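Local coordinates for vacuolar-sorting protein BRO1 (Saccharomyces cerevisiae, PDB 1ZB1) that sorts cargo proteins into multivesicular bodies and recruits the DOA4 deubiquitinase to endosomes, the chain described being its Bro1 domain, at residues 28-31 and 32-36; 261-264 and 265-268; 305-308 and 309-313. All coordinates share one frame; numbering follows the deposited sequence.

How the interactions relate
Interaction 1 and the pair formed by interactions 2 and 3 lie on opposite sides of the elongated Bro1 domain's centre, interactions 1 and 2 about 61 Å apart at their nearest atoms. All three join residues about one helical turn apart, the first running over the end of its helix. Interaction 1, at the surface, lies in the last turn of helix 23-34, its backbone bonds joined by a serine hydroxyl and lysine methylenes. Interaction 2 is partly buried and largely aromatic and aliphatic. Interaction 3, also at the surface, combines a leucine-phenylalanine contact with a salt bridge. Helices 242-269 and 303-322 meet directly: Tyr261 packs on Leu310, and Glu268 OE1 pairs with Lys313 NZ at 2.6 Å.

Interaction 1. Residues 28-31 and 32-36; sequences SSYL and KKSYG
Lys32 begins the last turn of helix 23-34 by donating its backbone N to Ser28 O at 2.7 Å, and its CB and CG lie against the same oxygen. The rest of its chain is extended and leads away from the turn. Ser28 and Ser29 turn their hydroxyls back to the preceding turn, where Ser28 OG bonds to Lys24 O and Ser29 OG to Lys25 O. Lys33 repeats the pattern: its N bonds to Ser29 O, its CG comes to 3.0 Å from Ser29 O, and its straight chain runs back along the helix until CE reaches Ser29 CB at 4.1 Å. With OG beside its own backbone N (chi1 -65°), Ser34 bonds through the hydroxyl to Tyr30 O at 2.9 Å, from above the carbonyl plane, while Ser34 N bonds to the same oxygen at 2.8 Å. That OG also sits over one face of the Tyr30 ring, displaced toward its rim and 3.4 Å from Tyr30 CZ. Tyr35 leaves helical geometry and so marks the helix end, but its N still bonds to Leu31 O at 2.8 Å, nearly straight at 174°. Its ring edge faces that oxygen, Tyr35 CE1 meets Leu31 CD2 at 4.1 Å, and the ring stacks with Phe43. Leu31, packed on Tyr44, is the buried residue of this surface turn of the Bro1 domain, far from the chain's centre. Tyr30 O takes a weak third bond from Lys33 N; the Ser34 hydroxyl bond is a common intrahelical one. The lysine methylenes probably shield Ser28 O and Ser29 O in part from water.

Interaction 2. Residues 261-264 and 265-268; sequences YYHG and LHLE
Leu265 lies obliquely across the Tyr261 ring, one turn further along helix 242-269, and sets its CD1 methyl over the ring face. The CH-pi contact measures 4.0 Å from Leu265 CD1 to the centroid of the Tyr261 ring, 29° off the ring normal, and the methyl comes nearest the phenol end, 3.5 Å from Tyr261 CZ. Tyr261 swings its CG anti to the backbone N (chi1 167°), which carries the ring forward along the helix to meet the leucine. Tyr262 runs beside Leu265 in the same direction, and its CD1 touches the same methyl at 4.1 Å; one branch of the leucine therefore serves both tyrosines. A second aromatic-leucine pair forms where His263 and Leu267 cross: His263 CE1 lies 3.6 Å from Leu267 CD1 and 3.7 Å from Leu267 CD2, fitted against both methyls. The imidazoles of His263 and His266 are inclined at 44° with centroids 5.8 Å apart, an oblique pair. His266 turns its ring edge to His263 O, which accepts the backbone N of Leu267 at 3.0 Å and a weak bond from His266 N. Beyond the helix, Phe306 and Phe279 meet Tyr261 and His263 respectively edge-to-face, while Tyr262 packs on helix 208-230. The contact is held chiefly by leucine methyls against aromatic rings in the packed helical bundle of the Bro1 domain, and His266 ND1 is buried by it with no partner in the model, which probably carries some cost in lost solvation.

Interaction 3. Residues 305-308 and 309-313; sequences GFKE and TLEKK
Phe306 presents one ring face to Leu310, one turn later in helix 303-322, and the leucine lies across it obliquely. Leu310 CG stands 4.2 Å from the centroid of the Phe306 ring and 17° off its normal, a CH-pi contact, while the leucine methyls spread over the outer part of the ring, CD1 nearest CE2 and CD2 4.0 Å from Phe306 CZ. Chi1 of -177° swings the Phe306 ring away from its own N and toward Leu310. Lys307 and Glu311 repeat the spacing with charge. The lysine chain is extended until it bends at its last torsion, and NZ forms a salt bridge with Glu311 OE1 at 2.8 Å, approaching from above the carboxylate plane. Glu308 and Lys312 have the same spacing with the charges in reverse order and pass at a slant, but Glu308 OE1 and Lys312 NZ remain 4.1 Å apart, beyond a salt bridge. Gly305 O is held twice by Thr309, through the backbone N at 3.1 Å and through OG1 at 3.0 Å, and the two donors reach it from opposite faces of the carbonyl plane. The hydroxyl thus folds back onto the preceding turn of its own helix. This helix of the Bro1 domain is amphipathic here, with the salt bridge on the outer side, the Lys307 chain still touching Leu287, and the apolar pair turned toward the neighbouring helices, Leu310 buried and Phe306 partly so: Phe306 packs on Ser257 and Leu258 of helix 242-269 and on Leu287 of helix 275-290, and Leu310 touches Tyr261 of the first and Leu280 and Ser283 of the second.

Interaction 1. Residues 28-31 and 32-36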
ATOM      1  N   SER A  28      10.868  34.038 -10.783  1.00 31.04           N
ATOM      2  CA  SER A  28      11.254  35.393 -11.144  1.00 32.79           C
ATOM      3  C   SER A  28      11.929  35.391 -12.518  1.00 34.46           C
ATOM      4  O   SER A  28      11.702  36.289 -13.328  1.00 34.25           O
ATOM      5  CB  SER A  28      12.177  35.997 -10.079  1.00 31.63           C
ATOM      6  OG  SER A  28      13.346  35.221  -9.891  1.00 32.70           O
ATOM      7  N   SER A  29      12.744  34.374 -12.788  1.00 35.35           N
ATOM      8  CA  SER A  29      13.415  34.287 -14.080  1.00 35.64           C
ATOM      9  C   SER A  29      12.375  34.224 -15.184  1.00 36.04           C
ATOM     10  O   SER A  29      12.449  34.973 -16.159  1.00 36.36           O
ATOM     11  CB  SER A  29      14.316  33.053 -14.146  1.00 36.54           C
ATOM     12  OG  SER A  29      15.439  33.218 -13.300  1.00 40.03           O
ATOM     13  N   TYR A  30      11.401  33.332 -15.030  1.00 35.43           N
ATOM     14  CA  TYR A  30      10.339  33.199 -16.019  1.00 34.23           C
ATOM     15  C   TYR A  30       9.681  34.554 -16.257  1.00 35.70           C
ATOM     16  O   TYR A  30       9.465  34.957 -17.401  1.00 35.18           O
ATOM     17  CB  TYR A  30       9.283  32.202 -15.543  1.00 33.23           C
ATOM     18  CG  TYR A  30       8.030  32.203 -16.391  1.00 33.68           C
ATOM     19  CD1 TYR A  30       8.028  31.659 -17.678  1.00 32.38           C
ATOM     20  CD2 TYR A  30       6.854  32.775 -15.917  1.00 33.16           C
ATOM     21  CE1 TYR A  30       6.881  31.688 -18.470  1.00 33.29           C
ATOM     22  CE2 TYR A  30       5.705  32.813 -16.699  1.00 34.36           C
ATOM     23  CZ  TYR A  30       5.722  32.270 -17.972  1.00 34.30           C
ATOM     24  OH  TYR A  30       4.577  32.312 -18.739  1.00 33.54           O
ATOM     25  N   LEU A  31       9.363  35.248 -15.166  1.00 37.21           N
ATOM     26  CA  LEU A  31       8.727  36.557 -15.239  1.00 39.38           C
ATOM     27  C   LEU A  31       9.621  37.593 -15.926  1.00 40.31           C
ATOM     28  O   LEU A  31       9.157  38.339 -16.786  1.00 40.73           O
ATOM     29  CB  LEU A  31       8.353  37.035 -13.832  1.00 38.20           C
ATOM     30  CG  LEU A  31       7.297  36.198 -13.099  1.00 39.01           C
ATOM     31  CD1 LEU A  31       7.153  36.673 -11.660  1.00 37.99           C
ATOM     32  CD2 LEU A  31       5.970  36.299 -13.831  1.00 38.37           C
ATOM     33  N   LYS A  32      10.896  37.633 -15.548  1.00 42.07           N
ATOM     34  CA  LYS A  32      11.846  38.575 -16.145  1.00 45.38           C
ATOM     35  C   LYS A  32      11.981  38.352 -17.650  1.00 47.13           C
ATOM     36  O   LYS A  32      12.258  39.286 -18.401  1.00 48.19           O
ATOM     37  CB  LYS A  32      13.230  38.431 -15.504  1.00 45.65           C
ATOM     38  CG  LYS A  32      13.354  39.001 -14.104  1.00 47.83           C
ATOM     39  CD  LYS A  32      14.741  38.731 -13.536  1.00 48.41           C
ATOM     40  CE  LYS A  32      14.884  39.282 -12.129  1.00 49.47           C
ATOM     41  NZ  LYS A  32      16.208  38.959 -11.530  1.00 50.19           N
ATOM     42  N   LYS A  33      11.795  37.110 -18.084  1.00 48.86           N
ATOM     43  CA  LYS A  33      11.899  36.765 -19.496  1.00 50.90           C
ATOM     44  C   LYS A  33      10.585  37.040 -20.220  1.00 51.55           C
ATOM     45  O   LYS A  33      10.583  37.407 -21.394  1.00 51.89           O
ATOM     46  CB  LYS A  33      12.268  35.287 -19.654  1.00 51.90           C
ATOM     47  CG  LYS A  33      13.564  34.886 -18.964  1.00 54.89           C
ATOM     48  CD  LYS A  33      13.754  33.374 -18.989  1.00 56.32           C
ATOM     49  CE  LYS A  33      14.975  32.953 -18.186  1.00 57.32           C
ATOM     50  NZ  LYS A  33      15.091  31.468 -18.086  1.00 58.28           N
ATOM     51  N   SER A  34       9.471  36.858 -19.516  1.00 52.01           N
ATOM     52  CA  SER A  34       8.155  37.084 -20.102  1.00 52.97           C
ATOM     53  C   SER A  34       7.881  38.572 -20.266  1.00 54.13           C
ATOM     54  O   SER A  34       7.404  39.006 -21.314  1.00 54.77           O
ATOM     55  CB  SER A  34       7.071  36.442 -19.236  1.00 53.55           C
ATOM     56  OG  SER A  34       7.210  35.029 -19.211  1.00 53.46           O
ATOM     57  N   TYR A  35       8.176  39.348 -19.228  1.00 54.29           N
ATOM     58  CA  TYR A  35       7.983  40.794 -19.273  1.00 55.02           C
ATOM     59  C   TYR A  35       9.350  41.438 -19.114  1.00 55.60           C
ATOM     60  O   TYR A  35      10.323  40.757 -18.799  1.00 56.38           O
ATOM     61  CB  TYR A  35       7.067  41.265 -18.143  1.00 54.89           C
ATOM     62  CG  TYR A  35       5.823  40.433 -17.976  1.00 54.84           C
ATOM     63  CD1 TYR A  35       5.818  39.320 -17.136  1.00 55.80           C
ATOM     64  CD2 TYR A  35       4.656  40.741 -18.669  1.00 56.15           C
ATOM     65  CE1 TYR A  35       4.680  38.534 -16.990  1.00 56.63           C
ATOM     66  CE2 TYR A  35       3.510  39.960 -18.533  1.00 56.84           C
ATOM     67  CZ  TYR A  35       3.530  38.860 -17.690  1.00 57.01           C
ATOM     68  OH  TYR A  35       2.403  38.086 -17.544  1.00 57.31           O
ATOM     69  N   GLY A  36       9.431  42.743 -19.329  1.00 55.99           N
ATOM     70  CA  GLY A  36      10.709  43.414 -19.192  1.00 56.18           C
ATOM     71  C   GLY A  36      11.189  43.415 -17.755  1.00 56.05           C
ATOM     72  O   GLY A  36      10.442  43.061 -16.843  1.00 55.20           O
TER

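Interaction 2. Residues 261-264 and 265-268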
ATOM      1  N   TYR A 261      -8.911 -23.897   8.396  1.00 29.38           N
ATOM      2  CA  TYR A 261      -8.970 -24.245   9.809  1.00 30.26           C
ATOM      3  C   TYR A 261     -10.259 -23.727  10.444  1.00 31.96           C
ATOM      4  O   TYR A 261     -11.025 -24.492  11.036  1.00 31.24           O
ATOM      5  CB  TYR A 261      -7.757 -23.661  10.539  1.00 28.81           C
ATOM      6  CG  TYR A 261      -7.843 -23.688  12.057  1.00 29.52           C
ATOM      7  CD1 TYR A 261      -8.019 -24.889  12.752  1.00 28.98           C
ATOM      8  CD2 TYR A 261      -7.729 -22.516  12.797  1.00 28.31           C
ATOM      9  CE1 TYR A 261      -8.076 -24.913  14.143  1.00 27.89           C
ATOM     10  CE2 TYR A 261      -7.785 -22.528  14.184  1.00 28.54           C
ATOM     11  CZ  TYR A 261      -7.958 -23.729  14.852  1.00 29.88           C
ATOM     12  OH  TYR A 261      -8.011 -23.737  16.224  1.00 28.52           O
ATOM     13  N   TYR A 262     -10.507 -22.428  10.314  1.00 31.85           N
ATOM     14  CA  TYR A 262     -11.705 -21.853  10.910  1.00 32.20           C
ATOM     15  C   TYR A 262     -13.000 -22.395  10.316  1.00 32.84           C
ATOM     16  O   TYR A 262     -13.985 -22.550  11.032  1.00 34.12           O
ATOM     17  CB  TYR A 262     -11.645 -20.328  10.840  1.00 29.46           C
ATOM     18  CG  TYR A 262     -10.800 -19.759  11.954  1.00 29.38           C
ATOM     19  CD1 TYR A 262     -11.300 -19.672  13.253  1.00 28.09           C
ATOM     20  CD2 TYR A 262      -9.478 -19.373  11.729  1.00 26.91           C
ATOM     21  CE1 TYR A 262     -10.507 -19.219  14.299  1.00 28.29           C
ATOM     22  CE2 TYR A 262      -8.677 -18.922  12.767  1.00 24.78           C
ATOM     23  CZ  TYR A 262      -9.196 -18.847  14.048  1.00 27.57           C
ATOM     24  OH  TYR A 262      -8.406 -18.407  15.079  1.00 28.36           O
ATOM     25  N   HIS A 263     -13.003 -22.703   9.023  1.00 33.08           N
ATOM     26  CA  HIS A 263     -14.203 -23.255   8.411  1.00 35.77           C
ATOM     27  C   HIS A 263     -14.432 -24.647   9.004  1.00 36.28           C
ATOM     28  O   HIS A 263     -15.570 -25.110   9.124  1.00 36.46           O
ATOM     29  CB  HIS A 263     -14.049 -23.344   6.891  1.00 36.68           C
ATOM     30  CG  HIS A 263     -15.249 -23.911   6.198  1.00 39.50           C
ATOM     31  ND1 HIS A 263     -15.295 -25.204   5.724  1.00 41.06           N
ATOM     32  CD2 HIS A 263     -16.458 -23.367   5.921  1.00 40.46           C
ATOM     33  CE1 HIS A 263     -16.480 -25.432   5.186  1.00 41.45           C
ATOM     34  NE2 HIS A 263     -17.205 -24.333   5.293  1.00 41.07           N
ATOM     35  N   GLY A 264     -13.337 -25.303   9.378  1.00 35.58           N
ATOM     36  CA  GLY A 264     -13.426 -26.626   9.970  1.00 34.54           C
ATOM     37  C   GLY A 264     -14.028 -26.539  11.358  1.00 34.49           C
ATOM     38  O   GLY A 264     -14.875 -27.355  11.721  1.00 33.34           O
ATOM     39  N   LEU A 265     -13.593 -25.554  12.139  1.00 34.58           N
ATOM     40  CA  LEU A 265     -14.119 -25.368  13.486  1.00 36.44           C
ATOM     41  C   LEU A 265     -15.620 -25.090  13.412  1.00 38.31           C
ATOM     42  O   LEU A 265     -16.367 -25.390  14.343  1.00 37.92           O
ATOM     43  CB  LEU A 265     -13.410 -24.210  14.190  1.00 35.58           C
ATOM     44  CG  LEU A 265     -11.931 -24.418  14.528  1.00 37.01           C
ATOM     45  CD1 LEU A 265     -11.408 -23.208  15.280  1.00 35.73           C
ATOM     46  CD2 LEU A 265     -11.762 -25.676  15.373  1.00 35.44           C
ATOM     47  N   HIS A 266     -16.052 -24.518  12.294  1.00 40.17           N
ATOM     48  CA  HIS A 266     -17.461 -24.219  12.083  1.00 41.05           C
ATOM     49  C   HIS A 266     -18.209 -25.511  11.768  1.00 42.60           C
ATOM     50  O   HIS A 266     -19.292 -25.759  12.301  1.00 42.09           O
ATOM     51  CB  HIS A 266     -17.620 -23.217  10.934  1.00 41.05           C
ATOM     52  CG  HIS A 266     -18.992 -23.195  10.339  1.00 39.42           C
ATOM     53  ND1 HIS A 266     -19.276 -23.749   9.108  1.00 40.22           N
ATOM     54  CD2 HIS A 266     -20.168 -22.726  10.821  1.00 39.29           C
ATOM     55  CE1 HIS A 266     -20.567 -23.623   8.859  1.00 40.17           C
ATOM     56  NE2 HIS A 266     -21.131 -23.008   9.884  1.00 38.83           N
ATOM     57  N   LEU A 267     -17.626 -26.332  10.900  1.00 42.97           N
ATOM     58  CA  LEU A 267     -18.234 -27.601  10.521  1.00 44.28           C
ATOM     59  C   LEU A 267     -18.439 -28.489  11.746  1.00 45.33           C
ATOM     60  O   LEU A 267     -19.439 -29.199  11.845  1.00 44.80           O
ATOM     61  CB  LEU A 267     -17.359 -28.319   9.491  1.00 44.99           C
ATOM     62  CG  LEU A 267     -17.215 -27.607   8.145  1.00 44.26           C
ATOM     63  CD1 LEU A 267     -16.299 -28.408   7.236  1.00 44.87           C
ATOM     64  CD2 LEU A 267     -18.583 -27.442   7.508  1.00 45.24           C
ATOM     65  N   GLU A 268     -17.490 -28.445  12.675  1.00 46.41           N
ATOM     66  CA  GLU A 268     -17.584 -29.234  13.899  1.00 48.24           C
ATOM     67  C   GLU A 268     -18.709 -28.672  14.755  1.00 49.06           C
ATOM     68  O   GLU A 268     -19.372 -29.401  15.493  1.00 48.99           O
ATOM     69  CB  GLU A 268     -16.275 -29.167  14.688  1.00 48.42           C
ATOM     70  CG  GLU A 268     -16.421 -29.642  16.128  1.00 50.23           C
ATOM     71  CD  GLU A 268     -15.144 -29.511  16.926  1.00 51.25           C
ATOM     72  OE1 GLU A 268     -14.477 -28.461  16.819  1.00 51.53           O
ATOM     73  OE2 GLU A 268     -14.813 -30.455  17.672  1.00 51.99           O
TER

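Interaction 3. Residues 305-308 and 309-313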
ATOM      1  N   GLY A 305       3.680 -23.839  16.706  1.00 40.49           N
ATOM      2  CA  GLY A 305       2.557 -23.879  17.626  1.00 40.42           C
ATOM      3  C   GLY A 305       1.234 -24.094  16.910  1.00 40.48           C
ATOM      4  O   GLY A 305       0.337 -24.758  17.429  1.00 39.76           O
ATOM      5  N   PHE A 306       1.107 -23.530  15.712  1.00 38.53           N
ATOM      6  CA  PHE A 306      -0.118 -23.674  14.942  1.00 37.26           C
ATOM      7  C   PHE A 306      -0.220 -25.088  14.378  1.00 37.68           C
ATOM      8  O   PHE A 306      -1.311 -25.647  14.283  1.00 37.43           O
ATOM      9  CB  PHE A 306      -0.160 -22.635  13.810  1.00 35.51           C
ATOM     10  CG  PHE A 306      -1.425 -22.671  12.997  1.00 33.55           C
ATOM     11  CD1 PHE A 306      -2.672 -22.592  13.617  1.00 33.34           C
ATOM     12  CD2 PHE A 306      -1.372 -22.785  11.611  1.00 31.77           C
ATOM     13  CE1 PHE A 306      -3.850 -22.628  12.869  1.00 32.77           C
ATOM     14  CE2 PHE A 306      -2.540 -22.823  10.850  1.00 33.02           C
ATOM     15  CZ  PHE A 306      -3.785 -22.746  11.480  1.00 33.48           C
ATOM     16  N   LYS A 307       0.917 -25.670  14.011  1.00 38.73           N
ATOM     17  CA  LYS A 307       0.930 -27.029  13.479  1.00 40.16           C
ATOM     18  C   LYS A 307       0.392 -27.967  14.553  1.00 39.82           C
ATOM     19  O   LYS A 307      -0.359 -28.895  14.256  1.00 38.60           O
ATOM     20  CB  LYS A 307       2.354 -27.445  13.093  1.00 41.52           C
ATOM     21  CG  LYS A 307       2.478 -28.861  12.538  1.00 43.47           C
ATOM     22  CD  LYS A 307       3.901 -29.123  12.049  1.00 47.24           C
ATOM     23  CE  LYS A 307       4.074 -30.524  11.470  1.00 48.97           C
ATOM     24  NZ  LYS A 307       4.046 -31.584  12.519  1.00 51.33           N
ATOM     25  N   GLU A 308       0.776 -27.711  15.800  1.00 40.59           N
ATOM     26  CA  GLU A 308       0.329 -28.524  16.924  1.00 42.36           C
ATOM     27  C   GLU A 308      -1.164 -28.347  17.165  1.00 42.09           C
ATOM     28  O   GLU A 308      -1.875 -29.311  17.448  1.00 40.64           O
ATOM     29  CB  GLU A 308       1.094 -28.150  18.196  1.00 44.95           C
ATOM     30  CG  GLU A 308       2.538 -28.609  18.207  1.00 50.01           C
ATOM     31  CD  GLU A 308       3.206 -28.383  19.549  1.00 53.05           C
ATOM     32  OE1 GLU A 308       2.668 -28.872  20.569  1.00 54.44           O
ATOM     33  OE2 GLU A 308       4.266 -27.721  19.583  1.00 54.67           O
ATOM     34  N   THR A 309      -1.632 -27.109  17.058  1.00 42.16           N
ATOM     35  CA  THR A 309      -3.042 -26.810  17.259  1.00 42.29           C
ATOM     36  C   THR A 309      -3.902 -27.591  16.266  1.00 42.77           C
ATOM     37  O   THR A 309      -4.947 -28.128  16.635  1.00 44.24           O
ATOM     38  CB  THR A 309      -3.315 -25.302  17.099  1.00 42.14           C
ATOM     39  OG1 THR A 309      -2.619 -24.584  18.124  1.00 41.96           O
ATOM     40  CG2 THR A 309      -4.806 -25.011  17.207  1.00 42.34           C
ATOM     41  N   LEU A 310      -3.457 -27.662  15.013  1.00 41.08           N
ATOM     42  CA  LEU A 310      -4.194 -28.388  13.985  1.00 41.01           C
ATOM     43  C   LEU A 310      -4.214 -29.884  14.249  1.00 41.34           C
ATOM     44  O   LEU A 310      -5.272 -30.507  14.239  1.00 41.03           O
ATOM     45  CB  LEU A 310      -3.591 -28.146  12.599  1.00 40.89           C
ATOM     46  CG  LEU A 310      -3.793 -26.781  11.945  1.00 41.99           C
ATOM     47  CD1 LEU A 310      -3.186 -26.795  10.550  1.00 40.79           C
ATOM     48  CD2 LEU A 310      -5.275 -26.463  11.867  1.00 42.45           C
ATOM     49  N   GLU A 311      -3.037 -30.461  14.466  1.00 41.86           N
ATOM     50  CA  GLU A 311      -2.937 -31.891  14.720  1.00 42.62           C
ATOM     51  C   GLU A 311      -3.768 -32.277  15.933  1.00 42.16           C
ATOM     52  O   GLU A 311      -4.487 -33.274  15.914  1.00 42.00           O
ATOM     53  CB  GLU A 311      -1.473 -32.293  14.930  1.00 43.31           C
ATOM     54  CG  GLU A 311      -0.650 -32.253  13.649  1.00 45.24           C
ATOM     55  CD  GLU A 311       0.794 -32.685  13.851  1.00 45.76           C
ATOM     56  OE1 GLU A 311       1.516 -32.804  12.838  1.00 46.98           O
ATOM     57  OE2 GLU A 311       1.202 -32.902  15.013  1.00 43.23           O
ATOM     58  N   LYS A 312      -3.670 -31.471  16.983  1.00 42.55           N
ATOM     59  CA  LYS A 312      -4.409 -31.710  18.210  1.00 44.93           C
ATOM     60  C   LYS A 312      -5.905 -31.818  17.906  1.00 45.49           C
ATOM     61  O   LYS A 312      -6.566 -32.777  18.309  1.00 46.23           O
ATOM     62  CB  LYS A 312      -4.139 -30.567  19.187  1.00 46.20           C
ATOM     63  CG  LYS A 312      -4.323 -30.926  20.651  1.00 49.10           C
ATOM     64  CD  LYS A 312      -3.503 -29.992  21.532  1.00 50.69           C
ATOM     65  CE  LYS A 312      -2.021 -30.054  21.158  1.00 51.40           C
ATOM     66  NZ  LYS A 312      -1.161 -29.176  22.004  1.00 51.48           N
ATOM     67  N   LYS A 313      -6.429 -30.838  17.179  1.00 45.32           N
ATOM     68  CA  LYS A 313      -7.843 -30.825  16.819  1.00 45.48           C
ATOM     69  C   LYS A 313      -8.150 -31.972  15.865  1.00 45.05           C
ATOM     70  O   LYS A 313      -9.186 -32.628  15.971  1.00 44.14           O
ATOM     71  CB  LYS A 313      -8.206 -29.498  16.150  1.00 46.34           C
ATOM     72  CG  LYS A 313      -9.682 -29.164  16.220  1.00 48.30           C
ATOM     73  CD  LYS A 313     -10.097 -28.933  17.668  1.00 50.12           C
ATOM     74  CE  LYS A 313     -11.583 -28.688  17.784  1.00 50.35           C
ATOM     75  NZ  LYS A 313     -12.331 -29.846  17.241  1.00 51.88           N
TER